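Local structure of beta-galactosidase (Geobacillus stearothermophilus, 4OIF) at residues Arg173-Lys178 with Lys225-Asp230; Trp362-Gly367 with His373-Asp378; Arg486-Val491 with His518-Glu523. The protein probably hydrolyses terminal non-reducing beta-D-galactose residues from beta-D-galactosides, as a zinc-containing, trimeric member of glycoside hydrolase family 42. All coordinates share one frame; numbering follows the deposited sequence. Where two conformers were deposited one is given.

Contact 1. Residues Arg173-Lys178 with Lys225-Asp230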
loop_
_atom_site.group_PDB
_atom_site.type_symbol
_atom_site.label_atom_id
_atom_site.label_comp_id
_atom_site.label_asym_id
_atom_site.label_seq_id
_atom_site.Cartn_x
_atom_site.Cartn_y
_atom_site.Cartn_z
ATOM N N ARG A 173 12.090 15.396 -27.323
ATOM C CA ARG A 173 12.599 16.736 -27.602
ATOM C C ARG A 173 12.274 17.194 -29.021
ATOM O O ARG A 173 11.836 18.332 -29.216
ATOM C CB ARG A 173 14.095 16.799 -27.365
ATOM C CG ARG A 173 14.439 17.037 -25.923
ATOM C CD ARG A 173 15.932 17.061 -25.695
ATOM N NE ARG A 173 16.210 16.623 -24.339
ATOM C CZ ARG A 173 16.811 15.481 -24.040
ATOM N NH1 ARG A 173 17.247 14.686 -25.009
ATOM N NH2 ARG A 173 16.998 15.149 -22.770
ATOM N N GLU A 174 12.471 16.317 -30.004
ATOM C CA GLU A 174 12.155 16.683 -31.387
ATOM C C GLU A 174 10.659 16.917 -31.569
ATOM O O GLU A 174 10.234 17.841 -32.284
ATOM C CB GLU A 174 12.656 15.611 -32.358
ATOM C CG GLU A 174 14.180 15.579 -32.473
ATOM C CD GLU A 174 14.752 16.935 -32.873
ATOM O OE1 GLU A 174 14.234 17.519 -33.859
ATOM O OE2 GLU A 174 15.696 17.423 -32.193
ATOM N N TRP A 175 9.869 16.094 -30.885
ATOM C CA TRP A 175 8.418 16.231 -30.876
ATOM C C TRP A 175 8.008 17.596 -30.326
ATOM O O TRP A 175 7.132 18.267 -30.875
ATOM C CB TRP A 175 7.801 15.107 -30.044
ATOM C CG TRP A 175 6.303 15.040 -30.048
ATOM C CD1 TRP A 175 5.514 14.320 -30.909
ATOM C CD2 TRP A 175 5.405 15.681 -29.124
ATOM N NE1 TRP A 175 4.190 14.477 -30.573
ATOM C CE2 TRP A 175 4.096 15.311 -29.487
ATOM C CE3 TRP A 175 5.582 16.537 -28.031
ATOM C CZ2 TRP A 175 2.973 15.769 -28.801
ATOM C CZ3 TRP A 175 4.464 16.988 -27.346
ATOM C CH2 TRP A 175 3.174 16.607 -27.738
ATOM N N LEU A 176 8.667 18.011 -29.251
ATOM C CA LEU A 176 8.337 19.269 -28.602
ATOM C C LEU A 176 8.765 20.447 -29.475
ATOM O O LEU A 176 8.075 21.472 -29.531
ATOM C CB LEU A 176 8.985 19.346 -27.211
ATOM C CG LEU A 176 8.297 18.574 -26.068
ATOM C CD1 LEU A 176 9.170 18.596 -24.832
ATOM C CD2 LEU A 176 6.910 19.129 -25.738
ATOM N N LYS A 177 9.903 20.311 -30.152
ATOM C CA LYS A 177 10.342 21.359 -31.061
ATOM C C LYS A 177 9.329 21.537 -32.195
ATOM O O LYS A 177 8.976 22.672 -32.529
ATOM C CB LYS A 177 11.730 21.061 -31.621
ATOM C CG LYS A 177 12.831 21.167 -30.592
ATOM C CD LYS A 177 14.136 20.787 -31.219
ATOM C CE LYS A 177 15.263 20.795 -30.216
ATOM N NZ LYS A 177 16.476 20.170 -30.802
ATOM N N LYS A 178 8.857 20.425 -32.768
ATOM C CA LYS A 178 7.810 20.516 -33.779
ATOM C C LYS A 178 6.558 21.187 -33.213
ATOM O O LYS A 178 6.066 22.147 -33.788
ATOM C CB LYS A 178 7.456 19.140 -34.342
ATOM C CG LYS A 178 8.628 18.454 -35.046
ATOM C CD LYS A 178 8.213 17.135 -35.705
ATOM C CE LYS A 178 9.395 16.412 -36.367
ATOM N NZ LYS A 178 10.227 15.620 -35.408
ATOM N N LYS A 225 2.261 12.412 -22.202
ATOM C CA LYS A 225 1.241 11.442 -22.597
ATOM C C LYS A 225 0.901 11.563 -24.094
ATOM O O LYS A 225 0.771 10.544 -24.799
ATOM C CB LYS A 225 -0.007 11.602 -21.731
ATOM C CG LYS A 225 0.223 11.193 -20.279
ATOM C CD LYS A 225 -1.042 11.304 -19.437
ATOM C CE LYS A 225 -0.825 10.769 -18.024
ATOM N NZ LYS A 225 -0.298 11.790 -17.061
ATOM N N ARG A 226 0.785 12.795 -24.585
ATOM C CA ARG A 226 0.514 13.018 -26.003
ATOM C C ARG A 226 1.623 12.418 -26.865
ATOM O O ARG A 226 1.357 11.782 -27.874
ATOM C CB ARG A 226 0.370 14.506 -26.312
ATOM C CG ARG A 226 -0.882 15.165 -25.764
ATOM C CD ARG A 226 -0.775 16.683 -25.848
ATOM N NE ARG A 226 -2.051 17.343 -25.602
ATOM C CZ ARG A 226 -2.196 18.469 -24.906
ATOM N NH1 ARG A 226 -1.140 19.070 -24.368
ATOM N NH2 ARG A 226 -3.405 18.994 -24.739
ATOM N N PHE A 227 2.867 12.611 -26.457
ATOM C CA PHE A 227 3.983 12.072 -27.210
ATOM C C PHE A 227 3.973 10.561 -27.173
ATOM O O PHE A 227 4.349 9.928 -28.131
ATOM C CB PHE A 227 5.323 12.573 -26.682
ATOM C CG PHE A 227 6.493 11.750 -27.156
ATOM C CD1 PHE A 227 7.013 11.931 -28.422
ATOM C CD2 PHE A 227 7.050 10.781 -26.346
ATOM C CE1 PHE A 227 8.082 11.167 -28.866
ATOM C CE2 PHE A 227 8.108 10.017 -26.785
ATOM C CZ PHE A 227 8.630 10.213 -28.044
ATOM N N VAL A 228 3.566 9.985 -26.057
ATOM C CA VAL A 228 3.505 8.539 -25.940
ATOM C C VAL A 228 2.502 8.005 -26.962
ATOM O O VAL A 228 2.790 7.028 -27.701
ATOM C CB VAL A 228 3.123 8.110 -24.505
ATOM C CG1 VAL A 228 2.730 6.630 -24.471
ATOM C CG2 VAL A 228 4.279 8.415 -23.542
ATOM N N THR A 229 1.344 8.660 -27.029
ATOM C CA THR A 229 0.369 8.301 -28.054
ATOM C C THR A 229 0.936 8.429 -29.480
ATOM O O THR A 229 0.892 7.471 -30.267
ATOM C CB THR A 229 -0.903 9.158 -27.943
ATOM O OG1 THR A 229 -1.666 8.708 -26.820
ATOM C CG2 THR A 229 -1.758 9.025 -29.206
ATOM N N ASP A 230 1.493 9.594 -29.796
ATOM C CA ASP A 230 2.039 9.838 -31.124
ATOM C C ASP A 230 3.136 8.851 -31.507
ATOM O O ASP A 230 3.162 8.356 -32.619
ATOM C CB ASP A 230 2.577 11.262 -31.232
ATOM C CG ASP A 230 1.481 12.281 -31.491
ATOM O OD1 ASP A 230 0.336 11.863 -31.761
ATOM O OD2 ASP A 230 1.765 13.498 -31.428
#
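The indole of Trp175 has Phe227 over one face and Asp230 at its edge. Phe227 CB sits above the middle of the ring system, 3.9 Å from its plane, a CH-pi contact with the six-membered ring, while the phenyl group turns its own edge to the five-membered ring. The result is an edge-to-face (T-shaped) pair, planes at 74°, in which Phe227 CD1 comes within 3.6 Å of Trp175 CG. This is helix-on-helix packing in the TIM-barrel part of the enzyme: helix 166-179 crosses helix 218-246 with the local axes 10.7 Å apart and at 105°. Trp175 bridges that separation, its ring swung out toward the other helix by a trans first torsion. Arg226 adds only its CB, obliquely placed 3.8 Å from Trp175 CH2; its guanidinium leads away to Glu420, Asp223 and the carbonyl of Glu508. Phe227 also meets the rings of Trp224 and Phe172, and its side chain is about 5 Å from that of the zinc ligand Cys168. In the indole plane, Trp175 NE1 donates to the anti lone pair of Asp230 OD2 at 2.8 Å, the N-H...O angle 161°.

Contact 2. Residues Trp362-Gly367 with His373-Asp378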
loop_
_atom_site.group_PDB
_atom_site.type_symbol
_atom_site.label_atom_id
_atom_site.label_comp_id
_atom_site.label_asym_id
_atom_site.label_seq_id
_atom_site.Cartn_x
_atom_site.Cartn_y
_atom_site.Cartn_z
ATOM N N TRP A 362 -8.922 -19.800 -28.103
ATOM C CA TRP A 362 -9.550 -21.021 -28.587
ATOM C C TRP A 362 -9.322 -22.175 -27.622
ATOM O O TRP A 362 -10.269 -22.811 -27.154
ATOM C CB TRP A 362 -9.025 -21.416 -29.962
ATOM C CG TRP A 362 -9.431 -22.814 -30.325
ATOM C CD1 TRP A 362 -8.621 -23.913 -30.404
ATOM C CD2 TRP A 362 -10.760 -23.274 -30.608
ATOM N NE1 TRP A 362 -9.359 -25.023 -30.739
ATOM C CE2 TRP A 362 -10.675 -24.657 -30.874
ATOM C CE3 TRP A 362 -12.014 -22.647 -30.668
ATOM C CZ2 TRP A 362 -11.796 -25.426 -31.204
ATOM C CZ3 TRP A 362 -13.124 -23.409 -30.994
ATOM C CH2 TRP A 362 -13.008 -24.784 -31.249
ATOM N N ARG A 363 -8.051 -22.444 -27.347
ATOM C CA ARG A 363 -7.663 -23.539 -26.474
ATOM C C ARG A 363 -6.769 -23.042 -25.337
ATOM O O ARG A 363 -5.817 -22.298 -25.568
ATOM C CB ARG A 363 -6.950 -24.629 -27.285
ATOM C CG ARG A 363 -6.651 -25.898 -26.502
ATOM C CD ARG A 363 -5.890 -26.933 -27.344
ATOM N NE ARG A 363 -6.751 -27.596 -28.324
ATOM C CZ ARG A 363 -7.519 -28.660 -28.071
ATOM N NH1 ARG A 363 -7.561 -29.214 -26.856
ATOM N NH2 ARG A 363 -8.259 -29.167 -29.043
ATOM N N LYS A 364 -7.074 -23.464 -24.115
ATOM C CA LYS A 364 -6.272 -23.103 -22.951
ATOM C C LYS A 364 -4.805 -23.451 -23.122
ATOM O O LYS A 364 -4.457 -24.523 -23.629
ATOM C CB LYS A 364 -6.811 -23.786 -21.685
ATOM C CG LYS A 364 -8.151 -23.200 -21.228
ATOM C CD LYS A 364 -8.598 -23.728 -19.877
ATOM C CE LYS A 364 -9.912 -23.086 -19.456
ATOM N NZ LYS A 364 -10.553 -23.835 -18.332
ATOM N N SER A 365 -3.955 -22.522 -22.703
ATOM C CA SER A 365 -2.527 -22.766 -22.598
ATOM C C SER A 365 -2.265 -23.853 -21.570
ATOM O O SER A 365 -2.865 -23.861 -20.517
ATOM C CB SER A 365 -1.791 -21.480 -22.211
ATOM O OG SER A 365 -1.805 -20.562 -23.283
ATOM N N ARG A 366 -1.366 -24.774 -21.858
ATOM C CA ARG A 366 -1.130 -25.823 -20.888
ATOM C C ARG A 366 -0.321 -25.320 -19.706
ATOM O O ARG A 366 -0.444 -25.827 -18.586
ATOM C CB ARG A 366 -0.413 -26.996 -21.525
ATOM C CG ARG A 366 -0.417 -28.194 -20.625
ATOM C CD ARG A 366 0.186 -29.371 -21.310
ATOM N NE ARG A 366 0.265 -30.506 -20.411
ATOM C CZ ARG A 366 1.091 -31.521 -20.603
ATOM N NH1 ARG A 366 1.898 -31.519 -21.660
ATOM N NH2 ARG A 366 1.119 -32.523 -19.740
ATOM N N GLY A 367 0.520 -24.325 -19.965
ATOM C CA GLY A 367 1.376 -23.770 -18.935
ATOM C C GLY A 367 1.430 -22.261 -19.049
ATOM O O GLY A 367 0.784 -21.682 -19.925
ATOM N N HIS A 373 -6.804 -19.072 -17.883
ATOM C CA HIS A 373 -7.670 -18.113 -18.554
ATOM C C HIS A 373 -8.738 -18.910 -19.288
ATOM O O HIS A 373 -8.479 -20.030 -19.730
ATOM C CB HIS A 373 -6.870 -17.227 -19.523
ATOM C CG HIS A 373 -7.640 -16.061 -20.063
ATOM N ND1 HIS A 373 -8.731 -16.206 -20.890
ATOM C CD2 HIS A 373 -7.465 -14.729 -19.905
ATOM C CE1 HIS A 373 -9.204 -15.014 -21.210
ATOM N NE2 HIS A 373 -8.451 -14.100 -20.629
ATOM N N GLY A 374 -9.941 -18.355 -19.395
ATOM C CA GLY A 374 -11.009 -19.021 -20.118
ATOM C C GLY A 374 -10.657 -19.278 -21.575
ATOM O O GLY A 374 -9.842 -18.571 -22.168
ATOM N N ALA A 375 -11.254 -20.322 -22.135
ATOM C CA ALA A 375 -11.148 -20.621 -23.558
ATOM C C ALA A 375 -12.316 -21.489 -23.985
ATOM O O ALA A 375 -13.030 -22.043 -23.143
ATOM C CB ALA A 375 -9.835 -21.320 -23.880
ATOM N N VAL A 376 -12.507 -21.613 -25.293
ATOM C CA VAL A 376 -13.551 -22.466 -25.812
ATOM C C VAL A 376 -13.295 -23.903 -25.369
ATOM O O VAL A 376 -14.212 -24.605 -24.932
ATOM C CB VAL A 376 -13.630 -22.379 -27.340
ATOM C CG1 VAL A 376 -14.639 -23.383 -27.883
ATOM C CG2 VAL A 376 -14.000 -20.959 -27.754
ATOM N N VAL A 377 -12.036 -24.323 -25.460
ATOM C CA VAL A 377 -11.667 -25.693 -25.140
ATOM C C VAL A 377 -10.809 -25.750 -23.881
ATOM O O VAL A 377 -9.756 -25.115 -23.796
ATOM C CB VAL A 377 -10.909 -26.385 -26.306
ATOM C CG1 VAL A 377 -10.716 -27.858 -25.990
ATOM C CG2 VAL A 377 -11.667 -26.217 -27.642
ATOM N N ASP A 378 -11.285 -26.520 -22.908
ATOM C CA ASP A 378 -10.617 -26.690 -21.628
ATOM C C ASP A 378 -9.465 -27.687 -21.742
ATOM O O ASP A 378 -9.224 -28.250 -22.814
ATOM C CB ASP A 378 -11.619 -27.166 -20.573
ATOM C CG ASP A 378 -11.227 -26.770 -19.166
ATOM O OD1 ASP A 378 -10.050 -26.401 -18.931
ATOM O OD2 ASP A 378 -12.107 -26.848 -18.290
HETATM O O HOH W 1 -6.774 -28.671 -24.128
#
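Val377 CG2 lies over one face of the Trp362 indole, 3.6 Å above its plane and displaced toward the rim of the ring, and makes a CH-pi contact with the six-membered ring. Val376 approaches the same indole obliquely, its CG1 3.5 Å from Trp362 CZ3. The two methyls of Val377 are shared out between neighbours, since CG1, anti to the backbone N (chi1 -172°), lies over a face of the Arg363 guanidinium, 3.5 Å from NH1. At the edge of that guanidinium, in its plane, a water accepts from Arg363 NH1 and donates to Asp378 O; NH1 also bonds Asn381.

The backbones that carry these side chains form a single beta bridge, Arg363 with Val377. Val377 N donates to Trp362 O at 2.9 Å, and Lys364 N to Val377 O at 3.2 Å, the latter almost straight at 173°. Lys364 then runs out extended beyond CG, past the methyl of Ala375 and the carbonyl of His373, and its NZ reaches Asp378 OD1 at 2.7 Å in a salt bridge, coming from above the carboxylate plane. With an alanine at Lys364, Asp378 OD1 would probably lose this cationic mate, and a gap would open beside His373 O, where the aliphatic chain now lies.

His373 ND1 bonds Gly374 O, and the imidazole packs near Trp330, a predicted substrate-binding residue. The contact folds back the loop that follows barrel strand 356-359 and precedes helix 386-399, and Trp362 and Arg363 pack it against helix 30-42, where Asp36 accepts a hydrogen bond from Trp362 NE1 and pairs in a salt bridge with Arg363 NE.

Contact 3. Residues Arg486-Val491 with His518-Glu523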
loop_
_atom_site.group_PDB
_atom_site.type_symbol
_atom_site.label_atom_id
_atom_site.label_comp_id
_atom_site.label_asym_id
_atom_site.label_seq_id
_atom_site.Cartn_x
_atom_site.Cartn_y
_atom_site.Cartn_z
ATOM N N ARG A 486 -16.976 25.541 -31.300
ATOM C CA ARG A 486 -17.843 24.530 -31.899
ATOM C C ARG A 486 -19.095 24.295 -31.042
ATOM O O ARG A 486 -20.205 24.215 -31.567
ATOM C CB ARG A 486 -17.068 23.229 -32.139
ATOM C CG ARG A 486 -15.999 23.387 -33.208
ATOM C CD ARG A 486 -15.065 22.223 -33.256
ATOM N NE ARG A 486 -15.769 21.009 -33.636
ATOM C CZ ARG A 486 -15.575 19.818 -33.077
ATOM N NH1 ARG A 486 -14.688 19.665 -32.095
ATOM N NH2 ARG A 486 -16.280 18.778 -33.499
ATOM N N LEU A 487 -18.926 24.230 -29.729
ATOM C CA LEU A 487 -20.056 24.089 -28.820
ATOM C C LEU A 487 -21.036 25.247 -28.985
ATOM O O LEU A 487 -22.264 25.060 -29.020
ATOM C CB LEU A 487 -19.560 24.004 -27.372
ATOM C CG LEU A 487 -18.723 22.754 -27.078
ATOM C CD1 LEU A 487 -18.128 22.786 -25.671
ATOM C CD2 LEU A 487 -19.542 21.468 -27.305
ATOM N N LYS A 488 -20.474 26.440 -29.094
ATOM C CA LYS A 488 -21.238 27.662 -29.254
ATOM C C LYS A 488 -22.111 27.577 -30.510
ATOM O O LYS A 488 -23.334 27.788 -30.448
ATOM C CB LYS A 488 -20.280 28.857 -29.315
ATOM C CG LYS A 488 -20.925 30.225 -29.314
ATOM C CD LYS A 488 -19.874 31.266 -29.611
ATOM C CE LYS A 488 -20.421 32.673 -29.523
ATOM N NZ LYS A 488 -19.434 33.641 -30.075
ATOM N N GLU A 489 -21.490 27.243 -31.637
ATOM C CA GLU A 489 -22.240 27.068 -32.884
ATOM C C GLU A 489 -23.312 26.003 -32.761
ATOM O O GLU A 489 -24.427 26.167 -33.257
ATOM C CB GLU A 489 -21.309 26.707 -34.036
ATOM C CG GLU A 489 -20.536 27.896 -34.567
ATOM C CD GLU A 489 -21.443 28.983 -35.115
ATOM O OE1 GLU A 489 -21.911 28.836 -36.268
ATOM O OE2 GLU A 489 -21.686 29.982 -34.393
ATOM N N PHE A 490 -22.953 24.909 -32.100
ATOM C CA PHE A 490 -23.859 23.792 -31.922
ATOM C C PHE A 490 -25.128 24.254 -31.217
ATOM O O PHE A 490 -26.227 23.973 -31.676
ATOM C CB PHE A 490 -23.182 22.658 -31.145
ATOM C CG PHE A 490 -24.134 21.606 -30.670
ATOM C CD1 PHE A 490 -24.621 20.650 -31.541
ATOM C CD2 PHE A 490 -24.556 21.579 -29.348
ATOM C CE1 PHE A 490 -25.517 19.687 -31.103
ATOM C CE2 PHE A 490 -25.451 20.612 -28.897
ATOM C CZ PHE A 490 -25.929 19.664 -29.771
ATOM N N VAL A 491 -24.984 24.977 -30.115
ATOM C CA VAL A 491 -26.169 25.438 -29.404
ATOM C C VAL A 491 -26.917 26.453 -30.244
ATOM O O VAL A 491 -28.153 26.447 -30.291
ATOM C CB VAL A 491 -25.829 26.065 -28.033
ATOM C CG1 VAL A 491 -27.095 26.634 -27.374
ATOM C CG2 VAL A 491 -25.179 25.035 -27.124
ATOM N N HIS A 518 -15.034 31.728 -19.673
ATOM C CA HIS A 518 -14.886 32.087 -21.070
ATOM C C HIS A 518 -16.191 32.698 -21.532
ATOM O O HIS A 518 -17.269 32.149 -21.281
ATOM C CB HIS A 518 -14.510 30.891 -21.945
ATOM C CG HIS A 518 -14.236 31.255 -23.373
ATOM N ND1 HIS A 518 -15.206 31.754 -24.216
ATOM C CD2 HIS A 518 -13.098 31.198 -24.108
ATOM C CE1 HIS A 518 -14.682 31.982 -25.407
ATOM N NE2 HIS A 518 -13.404 31.653 -25.369
ATOM N N GLN A 519 -16.058 33.859 -22.163
ATOM C CA GLN A 519 -17.165 34.658 -22.670
ATOM C C GLN A 519 -18.246 33.845 -23.383
ATOM O O GLN A 519 -19.439 33.998 -23.098
ATOM C CB GLN A 519 -16.620 35.725 -23.626
ATOM C CG GLN A 519 -17.688 36.582 -24.283
ATOM C CD GLN A 519 -17.090 37.680 -25.133
ATOM O OE1 GLN A 519 -15.879 37.913 -25.093
ATOM N NE2 GLN A 519 -17.932 38.364 -25.908
ATOM N N ASP A 520 -17.809 32.995 -24.312
ATOM C CA ASP A 520 -18.708 32.181 -25.122
ATOM C C ASP A 520 -19.583 31.286 -24.259
ATOM O O ASP A 520 -20.796 31.252 -24.441
ATOM C CB ASP A 520 -17.926 31.327 -26.117
ATOM C CG ASP A 520 -17.402 32.128 -27.304
ATOM O OD1 ASP A 520 -17.778 33.311 -27.442
ATOM O OD2 ASP A 520 -16.627 31.557 -28.111
ATOM N N LEU A 521 -18.970 30.580 -23.308
ATOM C CA LEU A 521 -19.707 29.702 -22.394
ATOM C C LEU A 521 -20.669 30.495 -21.497
ATOM O O LEU A 521 -21.807 30.073 -21.275
ATOM C CB LEU A 521 -18.735 28.881 -21.531
ATOM C CG LEU A 521 -17.794 27.933 -22.283
ATOM C CD1 LEU A 521 -16.834 27.329 -21.305
ATOM C CD2 LEU A 521 -18.542 26.833 -23.048
ATOM N N ARG A 522 -20.208 31.635 -20.984
ATOM C CA ARG A 522 -21.052 32.488 -20.152
ATOM C C ARG A 522 -22.314 32.865 -20.918
ATOM O O ARG A 522 -23.432 32.727 -20.409
ATOM C CB ARG A 522 -20.310 33.756 -19.704
ATOM C CG ARG A 522 -21.194 34.665 -18.832
ATOM C CD ARG A 522 -20.567 36.032 -18.514
ATOM N NE ARG A 522 -20.357 36.840 -19.715
ATOM C CZ ARG A 522 -19.163 37.257 -20.127
ATOM N NH1 ARG A 522 -18.084 36.952 -19.425
ATOM N NH2 ARG A 522 -19.045 37.976 -21.236
ATOM N N GLU A 523 -22.117 33.324 -22.149
ATOM C CA GLU A 523 -23.222 33.700 -23.017
ATOM C C GLU A 523 -24.154 32.525 -23.265
ATOM O O GLU A 523 -25.371 32.648 -23.131
ATOM C CB GLU A 523 -22.694 34.234 -24.349
ATOM C CG GLU A 523 -22.342 35.710 -24.349
ATOM C CD GLU A 523 -21.597 36.125 -25.611
ATOM O OE1 GLU A 523 -21.514 35.305 -26.556
ATOM O OE2 GLU A 523 -21.083 37.265 -25.657
#
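The chi1 of -173° swings the Lys488 chain to the far side of CA from its own nitrogen, and it stays extended all the way to NZ, a straight arm laid across to the neighbouring helix. Asp520 answers with CG beside its backbone N (chi1 -76°), which turns the carboxylate toward that arm. The two side chains cross at about a right angle. Lys488 NZ lies 3.1 Å from Asp520 OD1 in a salt bridge, approaching from above the carboxylate plane, 56° out of it. The last methylenes pass across the carboxylate too, with Lys488 CD 3.5 Å from Asp520 CG, so the acid meets the end of the chain and not just the ammonium.

Glu523, one turn further along, brings a second negative charge: its OE1 is 4.4 Å from Lys488 NZ, beyond salt-bridge range, though it would probably add to the local attraction.

These helices, 481-492 and 519-525, belong to the trimerisation domain, but no other subunit touches either segment. They meet here at the surface of one chain, while Tyr586 of strand 579-586 packs against Lys488 and Glu523, and Met524 against Leu487, Lys488 and Val491.

The first turn of helix 519-525 is itself fixed by His518 at the N-cap: its ND1 accepts from Asp520 N at 2.9 Å, with the donor close to the imidazole plane. The far nitrogen, His518 NE2, is bonded to Glu481 at the start of the other helix. Beside it, Gln519 NE2 makes a weak bond to Glu523 OE2.

From the N terminus the contacts come in series, none nesting in or crossing another. Contact 1 closes first, bringing helices 166-179 and 218-246 together across 46 intervening residues, close to the zinc site. Contact 2 closes the shortest loop, with only five residues between its segments, folding the connection from strand 356-359 to helix 386-399 back on itself against helix 30-42. Both belong to the TIM-barrel part of the chain, their centres about 40 Å apart. The chain then enters the trimerisation domain, where contact 3 joins helices 481-492 and 519-525 over 26 residues. Contacts 2 and 3 lie on opposite sides of the chain's centre, while contacts 1 and 3 come within about 13 Å at their nearest atoms without touching.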